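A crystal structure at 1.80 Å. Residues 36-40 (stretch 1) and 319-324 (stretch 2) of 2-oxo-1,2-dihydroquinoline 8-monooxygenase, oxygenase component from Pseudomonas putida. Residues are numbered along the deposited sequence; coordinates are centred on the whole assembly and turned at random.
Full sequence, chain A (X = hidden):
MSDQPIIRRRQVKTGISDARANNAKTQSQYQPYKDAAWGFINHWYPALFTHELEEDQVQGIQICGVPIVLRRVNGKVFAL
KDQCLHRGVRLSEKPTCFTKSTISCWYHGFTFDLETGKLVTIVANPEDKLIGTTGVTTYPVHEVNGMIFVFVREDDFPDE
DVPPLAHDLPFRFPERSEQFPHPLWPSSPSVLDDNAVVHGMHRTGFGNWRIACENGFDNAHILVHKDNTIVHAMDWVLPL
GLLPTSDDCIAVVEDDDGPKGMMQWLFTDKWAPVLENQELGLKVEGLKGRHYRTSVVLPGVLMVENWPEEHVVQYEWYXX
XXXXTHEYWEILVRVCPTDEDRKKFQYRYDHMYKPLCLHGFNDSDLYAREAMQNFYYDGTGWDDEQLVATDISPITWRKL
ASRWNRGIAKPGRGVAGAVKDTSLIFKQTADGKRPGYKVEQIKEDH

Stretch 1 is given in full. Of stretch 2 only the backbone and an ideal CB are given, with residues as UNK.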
# COMPACT_ATOMS: atom_id res chain seq x y z
N ALA A 36 22.68 -1.47 -7.98
CA ALA A 36 22.17 -0.19 -8.45
C ALA A 36 20.65 -0.05 -8.65
O ALA A 36 20.19 0.55 -9.62
CB ALA A 36 22.91 0.21 -9.74
N ALA A 37 19.87 -0.57 -7.71
CA ALA A 37 18.41 -0.48 -7.83
C ALA A 37 17.91 0.96 -7.94
O ALA A 37 17.02 1.25 -8.74
CB ALA A 37 17.76 -1.18 -6.64
N TRP A 38 18.47 1.86 -7.14
CA TRP A 38 18.06 3.26 -7.15
C TRP A 38 18.66 4.06 -8.30
O TRP A 38 18.35 5.24 -8.48
CB TRP A 38 18.40 3.93 -5.82
CG TRP A 38 17.50 3.49 -4.71
CD1 TRP A 38 17.60 2.35 -3.97
CD2 TRP A 38 16.34 4.17 -4.24
NE1 TRP A 38 16.58 2.28 -3.07
CE2 TRP A 38 15.78 3.39 -3.21
CE3 TRP A 38 15.71 5.38 -4.59
CZ2 TRP A 38 14.63 3.77 -2.52
CZ3 TRP A 38 14.56 5.75 -3.90
CH2 TRP A 38 14.03 4.95 -2.88
N GLY A 39 19.53 3.41 -9.07
CA GLY A 39 20.15 4.06 -10.21
C GLY A 39 21.60 4.49 -10.03
O GLY A 39 22.14 4.48 -8.91
N PHE A 40 22.23 4.85 -11.14
CA PHE A 40 23.62 5.32 -11.13
C PHE A 40 23.57 6.83 -10.96
O PHE A 40 22.96 7.53 -11.78
CB PHE A 40 24.32 4.93 -12.44
CG PHE A 40 24.59 3.45 -12.57
CD1 PHE A 40 24.17 2.76 -13.70
CD2 PHE A 40 25.26 2.75 -11.57
CE1 PHE A 40 24.41 1.40 -13.83
CE2 PHE A 40 25.51 1.38 -11.70
CZ PHE A 40 25.09 0.71 -12.83
N UNK A 319 14.91 6.54 -16.84
CA UNK A 319 15.35 7.29 -15.68
C UNK A 319 14.78 6.81 -14.36
O UNK A 319 13.58 6.83 -14.14
CB UNK A 319 14.99 8.77 -15.87
N UNK A 320 15.66 6.36 -13.45
CA UNK A 320 15.15 5.88 -12.16
C UNK A 320 14.53 7.01 -11.36
O UNK A 320 15.06 8.13 -11.32
CB UNK A 320 16.27 5.22 -11.35
N UNK A 321 13.38 6.72 -10.75
CA UNK A 321 12.68 7.70 -9.93
C UNK A 321 12.92 7.25 -8.49
O UNK A 321 13.43 8.02 -7.66
CB UNK A 321 11.19 7.79 -10.27
N UNK A 322 12.53 6.01 -8.21
CA UNK A 322 12.76 5.39 -6.91
C UNK A 322 13.36 4.06 -7.34
O UNK A 322 13.80 3.92 -8.49
CB UNK A 322 11.50 5.26 -6.05
N UNK A 323 13.41 3.08 -6.45
CA UNK A 323 13.98 1.80 -6.84
C UNK A 323 12.95 0.89 -7.51
O UNK A 323 13.28 -0.21 -7.94
CB UNK A 323 14.57 1.10 -5.62
N UNK A 324 11.69 1.33 -7.60
CA UNK A 324 10.70 0.50 -8.27
C UNK A 324 9.82 1.26 -9.26
O UNK A 324 8.76 0.78 -9.64
CB UNK A 324 9.81 -0.17 -7.22

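Stretch 1 folds as a type I beta turn from Ala 36 to Gly 39, closed by the backbone hydrogen bond from Gly 39 N to Ala 36 O at 3.0 Å. It offers the second stretch two carbonyl oxygens, those of Ala 37 and Trp 38, the bare CA of Gly 39, and one face of the Trp 38 indole.

Position 319 lies in a strand, and its ideal CB has nothing of stretch 1 within 5.5 Å. This contact therefore hardly limits the choice, although its extended backbone, phi -69° and psi 118°, suits beta-branched residues well. The residue is Val 319, with chi1 in t.

At position 320 the CA-to-CB bond points toward the turn, and the ideal CB sits 3.5 Å from Trp 38 O and 4.2 Å from Gly 39 CA. A compact, aliphatic side chain would fit; with phi -66° and psi 137°, proline is allowed, as are alanine or valine. Pro 320 fills the place. Its CB is 3.6 Å from Trp 38 O, and its CG packs 3.8 Å from Gly 39 CA. Glycine makes that approach possible, since an ideal CB on Gly 39 would be 2.5 Å from Pro 320 CG.

Position 321 points away from stretch 1, so stretch 1 does not restrict it and side chains of many sizes would serve. It is Ile 321, with chi1 m and chi2 t.

Position 322 points sideways, its ideal CB 3.8 Å from Trp 38 CZ3. Small or branched residues such as serine, threonine or valine could lie against the indole. In Thr 322, CA is 3.5 Å and CB 3.9 Å from Trp 38 CZ3, so backbone and side chain both meet the ring. The hydroxyl makes no hydrogen bond to stretch 1; the backbone N of position 324 donates to Thr 322 OG1 at 3.2 Å, and OG1 has a further partner elsewhere in the structure.

Position 323 points toward the turn, with its ideal CB 3.4 Å from Trp 38 NE1 and 4.0 Å from Ala 37 O. A CB carrying hydrogens over the indole would suit, whether the methyl of alanine or the methylene of serine, asparagine or aspartate; stretch 1 alone does not call for a charge. In Asp 323, CB lies 3.5 Å from the centroid of the Trp 38 five-membered ring and 11° off its normal, a CH-pi contact over the face. The same CB comes within 4.0 Å of Ala 37 CB, while both carboxylate oxygens find hydrogen bonds elsewhere in the structure.

Position 324 points sideways, beyond reach of stretch 1, so many residues would do. It is Asp 324, whose backbone NH makes the bond to Thr 322 already described.

Stretch 2 319-324: VPITDD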
# COMPACT_ATOMS: atom_id res chain seq x y z
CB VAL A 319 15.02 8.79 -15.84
CG1 VAL A 319 15.67 9.58 -14.70
CG2 VAL A 319 15.51 9.28 -17.23
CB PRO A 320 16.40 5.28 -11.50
CG PRO A 320 17.53 6.00 -12.13
CD PRO A 320 17.11 6.18 -13.57
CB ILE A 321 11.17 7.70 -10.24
CG1 ILE A 321 10.95 8.18 -11.68
CG2 ILE A 321 10.45 8.62 -9.25
CD1 ILE A 321 9.53 8.09 -12.14
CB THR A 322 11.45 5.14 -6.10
OG1 THR A 322 10.57 4.27 -6.83
CG2 THR A 322 10.75 6.45 -5.79
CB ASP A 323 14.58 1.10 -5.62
CG ASP A 323 13.56 0.79 -4.55
OD1 ASP A 323 12.54 1.51 -4.45
OD2 ASP A 323 13.78 -0.17 -3.80
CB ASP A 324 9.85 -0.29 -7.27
CG ASP A 324 8.84 0.56 -6.54
OD1 ASP A 324 8.04 -0.03 -5.77
OD2 ASP A 324 8.82 1.79 -6.73
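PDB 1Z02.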